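Local coordinates for hemolysin-like protein containing CBS domains (Oenococcus oeni, PDB 3OCO), which is of unknown function but carries a pair of CBS domains from a putative membrane protein of the UPF0053 family, which may bind flavin adenine dinucleotide, at residues D65-Y70 with G126-I131; R93-V98 with M118-D123. All coordinates share one frame; numbering follows the deposited sequence.

Interaction 1. Residues D65-Y70 with G126-I131; sequences DKIIGY and GGTSGI
Asp65 and Thr128 carry the polar part of this contact. The backbone N of Thr128 donates to OD1 of Asp65 at 2.9 Å, and the bond is almost straight, with 178° at the hydrogen. OD1 receives it on its anti lone pair, the one turned away from OD2. The carboxylate reaches this N-H because CG of Asp65 stands anti to its own carbonyl carbon (chi1 -65°). The backbone N of Asp65 is bound in turn by OD1 of Asp63, so the corner that presents this carboxylate is itself tied down.

A water makes the second polar link. It donates to O of Asp65 at 3.1 Å and to OG1 of Thr128 at 2.9 Å. OG1 is also hydrogen-bonded to O of Lys64. The Thr128 hydroxyl therefore joins the turn before strand 66-72 both directly and through water.

Van der Waals contacts fill in around these bonds. OG1 of Thr128 sits 3.5 Å from CA of Asp65. CG1 of Ile67 approaches OG1 of Thr128 to 3.8 Å, and the two side chains cross at about a right angle. CA of Gly127 lies 3.6 Å from OD1 of Asp65.

The contact is confined to the first three residues of each segment, and no backbone-to-backbone hydrogen bond joins them. Asp65 is at a corner of the chain, and strand 66-72 pairs with strand 55-60. Strand 128-132 belongs to the other sheet, where Ser129 and Gly130 both face Val121 in a classic beta bulge. This is a surface contact between the two sheets of a tandem CBS pair (a Bateman module), joining one CBS domain to the other.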
# COMPACT_ATOMS: atom_id res chain seq x y z
N ASP A 65 -10.50 21.88 -2.67
CA ASP A 65 -10.72 21.95 -4.13
C ASP A 65 -9.45 22.36 -4.89
O ASP A 65 -9.45 22.43 -6.12
CB ASP A 65 -11.91 22.85 -4.47
CG ASP A 65 -13.23 22.30 -3.96
OD1 ASP A 65 -13.55 21.14 -4.30
OD2 ASP A 65 -13.95 23.00 -3.21
N LYS A 66 -8.38 22.61 -4.15
CA LYS A 66 -7.08 22.92 -4.73
C LYS A 66 -5.96 21.91 -4.34
O LYS A 66 -4.96 22.28 -3.69
CB LYS A 66 -6.66 24.33 -4.29
CG LYS A 66 -7.52 25.47 -4.87
CD LYS A 66 -7.07 26.81 -4.32
CE LYS A 66 -7.96 27.97 -4.76
NZ LYS A 66 -7.70 29.21 -3.94
N ILE A 67 -6.13 20.64 -4.72
CA ILE A 67 -5.09 19.63 -4.49
C ILE A 67 -3.93 19.80 -5.47
O ILE A 67 -4.11 19.64 -6.67
CB ILE A 67 -5.61 18.18 -4.66
CG1 ILE A 67 -6.79 17.89 -3.74
CG2 ILE A 67 -4.48 17.18 -4.43
CD1 ILE A 67 -6.65 18.50 -2.39
N ILE A 68 -2.74 20.10 -4.97
CA ILE A 68 -1.59 20.31 -5.85
C ILE A 68 -0.62 19.10 -5.94
O ILE A 68 0.27 19.07 -6.79
CB ILE A 68 -0.82 21.56 -5.43
CG1 ILE A 68 -0.88 21.72 -3.92
CG2 ILE A 68 -1.43 22.80 -6.06
CD1 ILE A 68 0.13 22.71 -3.37
N GLY A 69 -0.81 18.11 -5.07
CA GLY A 69 0.03 16.92 -5.07
C GLY A 69 -0.25 16.00 -3.88
O GLY A 69 -1.31 16.12 -3.26
N TYR A 70 0.68 15.10 -3.55
CA TYR A 70 0.50 14.29 -2.34
C TYR A 70 1.75 14.23 -1.51
O TYR A 70 2.85 14.44 -2.04
CB TYR A 70 0.02 12.88 -2.66
CG TYR A 70 1.10 11.92 -3.12
CD1 TYR A 70 1.66 10.98 -2.25
CD2 TYR A 70 1.56 11.95 -4.43
CE1 TYR A 70 2.65 10.09 -2.68
CE2 TYR A 70 2.54 11.08 -4.87
CZ TYR A 70 3.09 10.16 -4.00
OH TYR A 70 4.07 9.31 -4.47
N GLY A 126 -13.88 21.93 -12.00
CA GLY A 126 -12.50 21.80 -11.56
C GLY A 126 -12.34 21.80 -10.05
O GLY A 126 -11.24 22.02 -9.54
N GLY A 127 -13.44 21.57 -9.32
CA GLY A 127 -13.34 21.24 -7.90
C GLY A 127 -12.92 19.77 -7.72
O GLY A 127 -12.71 19.08 -8.72
N THR A 128 -12.82 19.30 -6.47
CA THR A 128 -12.37 17.93 -6.15
C THR A 128 -13.54 17.01 -5.77
O THR A 128 -14.17 17.21 -4.73
CB THR A 128 -11.43 17.94 -4.92
OG1 THR A 128 -10.23 18.67 -5.24
CG2 THR A 128 -11.08 16.51 -4.51
N SER A 129 -13.82 16.01 -6.60
CA SER A 129 -14.87 15.02 -6.31
C SER A 129 -14.39 13.93 -5.35
O SER A 129 -15.16 13.44 -4.52
CB SER A 129 -15.34 14.37 -7.61
OG SER A 129 -15.78 15.35 -8.52
N GLY A 130 -13.12 13.57 -5.47
CA GLY A 130 -12.50 12.60 -4.59
C GLY A 130 -11.18 12.14 -5.19
O GLY A 130 -10.73 12.70 -6.21
N ILE A 131 -10.55 11.12 -4.57
CA ILE A 131 -9.27 10.62 -5.03
C ILE A 131 -9.29 9.11 -5.21
O ILE A 131 -10.16 8.41 -4.67
CB ILE A 131 -8.11 10.97 -4.05
CG1 ILE A 131 -8.19 10.13 -2.77
CG2 ILE A 131 -8.08 12.44 -3.73
CD1 ILE A 131 -7.07 10.41 -1.77
O HOH W 1 -8.46 19.70 -7.23

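Interaction 2. Residues R93-V98 with M118-D123; sequences RDIVSV and MAIVID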
# COMPACT_ATOMS: atom_id res chain seq x y z
N ARG A 93 4.91 15.41 -3.80
CA ARG A 93 5.15 14.87 -5.14
C ARG A 93 3.88 14.89 -5.98
O ARG A 93 2.79 15.04 -5.43
CB ARG A 93 5.76 13.46 -5.09
CG ARG A 93 5.44 12.67 -3.85
CD ARG A 93 6.70 12.17 -3.16
NE ARG A 93 7.14 10.87 -3.64
CZ ARG A 93 8.33 10.34 -3.39
NH1 ARG A 93 8.65 9.15 -3.88
NH2 ARG A 93 9.22 11.01 -2.67
N ASP A 94 4.04 14.72 -7.29
CA ASP A 94 2.98 14.98 -8.29
C ASP A 94 1.78 14.05 -8.24
O ASP A 94 1.87 12.91 -7.81
CB ASP A 94 3.54 14.90 -9.71
CG ASP A 94 4.56 15.96 -9.99
OD1 ASP A 94 4.65 16.91 -9.19
OD2 ASP A 94 5.25 15.86 -11.03
N ILE A 95 0.65 14.54 -8.73
CA ILE A 95 -0.50 13.68 -8.95
C ILE A 95 -0.94 13.79 -10.38
O ILE A 95 -0.35 14.55 -11.16
CB ILE A 95 -1.66 14.01 -8.02
CG1 ILE A 95 -1.94 15.52 -8.00
CG2 ILE A 95 -1.32 13.53 -6.62
CD1 ILE A 95 -3.01 15.99 -8.99
N VAL A 96 -1.95 13.01 -10.74
CA VAL A 96 -2.62 13.20 -12.02
C VAL A 96 -4.11 13.43 -11.75
O VAL A 96 -4.69 12.88 -10.81
CB VAL A 96 -2.36 12.02 -12.97
CG1 VAL A 96 -3.07 10.76 -12.48
CG2 VAL A 96 -2.80 12.37 -14.38
N SER A 97 -4.73 14.30 -12.54
CA SER A 97 -6.15 14.54 -12.36
C SER A 97 -6.93 13.90 -13.50
O SER A 97 -6.43 13.80 -14.63
CB SER A 97 -6.44 16.04 -12.26
OG SER A 97 -6.04 16.74 -13.43
N VAL A 98 -8.13 13.44 -13.19
CA VAL A 98 -8.96 12.75 -14.16
C VAL A 98 -10.41 13.15 -13.92
O VAL A 98 -10.77 13.42 -12.77
CB VAL A 98 -8.83 11.20 -14.03
CG1 VAL A 98 -7.36 10.78 -13.95
CG2 VAL A 98 -9.57 10.68 -12.82
N MSE A 118 -1.37 8.46 -7.23
CA MSE A 118 -2.62 9.11 -6.88
C MSE A 118 -3.25 9.84 -8.04
O MSE A 118 -2.60 10.64 -8.72
CB MSE A 118 -2.45 10.04 -5.69
CG MSE A 118 -3.75 10.77 -5.35
SE MSE A 118 -3.77 11.59 -3.60
CE MSE A 118 -3.03 13.34 -4.00
N ALA A 119 -4.52 9.55 -8.27
CA ALA A 119 -5.31 10.29 -9.23
C ALA A 119 -6.31 11.13 -8.45
O ALA A 119 -6.89 10.65 -7.48
CB ALA A 119 -6.03 9.35 -10.14
N ILE A 120 -6.49 12.37 -8.87
CA ILE A 120 -7.49 13.22 -8.24
C ILE A 120 -8.67 13.32 -9.18
O ILE A 120 -8.51 13.73 -10.35
CB ILE A 120 -6.93 14.64 -7.91
CG1 ILE A 120 -5.92 14.60 -6.77
CG2 ILE A 120 -8.04 15.53 -7.46
CD1 ILE A 120 -4.74 13.73 -7.01
N VAL A 121 -9.85 12.94 -8.70
CA VAL A 121 -11.06 12.99 -9.52
C VAL A 121 -11.69 14.39 -9.45
O VAL A 121 -12.06 14.85 -8.36
CB VAL A 121 -12.09 11.91 -9.09
CG1 VAL A 121 -13.21 11.82 -10.12
CG2 VAL A 121 -11.43 10.55 -8.95
N ILE A 122 -11.81 15.06 -10.60
CA ILE A 122 -12.22 16.48 -10.68
C ILE A 122 -13.63 16.65 -11.25
O ILE A 122 -13.99 15.97 -12.20
CB ILE A 122 -11.32 17.27 -11.66
CG1 ILE A 122 -10.08 16.49 -12.07
CG2 ILE A 122 -10.93 18.61 -11.10
CD1 ILE A 122 -9.49 17.01 -13.37
N ASP A 123 -14.40 17.59 -10.71
CA ASP A 123 -15.73 17.86 -11.25
C ASP A 123 -15.69 18.77 -12.49
O ASP A 123 -14.62 19.15 -12.95
CB ASP A 123 -16.70 18.38 -10.18
CG ASP A 123 -16.29 19.73 -9.60
OD1 ASP A 123 -15.52 20.47 -10.26
OD2 ASP A 123 -16.75 20.06 -8.48
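Ile95 and Ile120 pack together at the start of a parallel strand pair, the two strands of a right-handed beta-alpha-beta unit in the second CBS domain. Helix 104-113 makes the crossover between them.

The side chain of Ile95 can be followed outward. Its CB meets CD1 of Ile120 at 3.3 Å and also lies near O of Met118. CG1 occupies the crowded position between backbone N and carbonyl carbon (chi1 48°), and it too touches CD1 of Ile120. CG2 lies against CB and CG of Met118, a selenomethionine, and the two side chains lie side by side. The tip, CD1, meets both CD1 and CG1 of Ile120. Ile120 crosses this chain at about a right angle, and its CD1 methyl touches all four side-chain carbons of Ile95. These contacts are closer than usual for carbon and may partly reflect the model. Tyr70 of strand 66-72 touches Ile95, and Ile67 of that strand touches Ile120.

Four backbone hydrogen bonds join the strands. Val96 N binds Met118 O at 3.2 Å, and Ile120 N binds Val96 O at 2.7 Å. Val98 N then binds Ile120 O, and Ile122 N binds Val98 O, both at 2.9 Å. The axes of strands 96-98 and 119-122 are twisted by 33° against each other.

Val96, Val98, Ala119 and Val121 share one face of the sheet. CG1 of Val96 is 4.0 Å from CB of Ala119, and both residues touch Met111 of helix 104-113. Ser97 and Ile120 point to the other face. There, CD1 of Ile122 rests 3.4 Å from CB of Ser97, with OG of Ser97 just beside it.

How the interactions relate
The centres of the two interactions are about 7 Å apart. In chain order, 65-70 comes first, then 93-98, 118-123 and 126-131, so interaction 2 is nested inside the loop closed by interaction 1. Both reach the four-stranded sheet; segment 65-70 lies on the other one. Strand 119-122 follows strand 96-99 through a helix and is directly followed by its antiparallel neighbour, strand 128-132. Gly130 O to Val121 N and Ser129 N to Val121 O, each 2.7 Å, are probable hydrogen bonds between them. Interaction 2 pairs two neighbouring strands of the four-stranded sheet, while interaction 1 joins the start of inner strand 128-132 to strand 66-72, linking the two CBS domains.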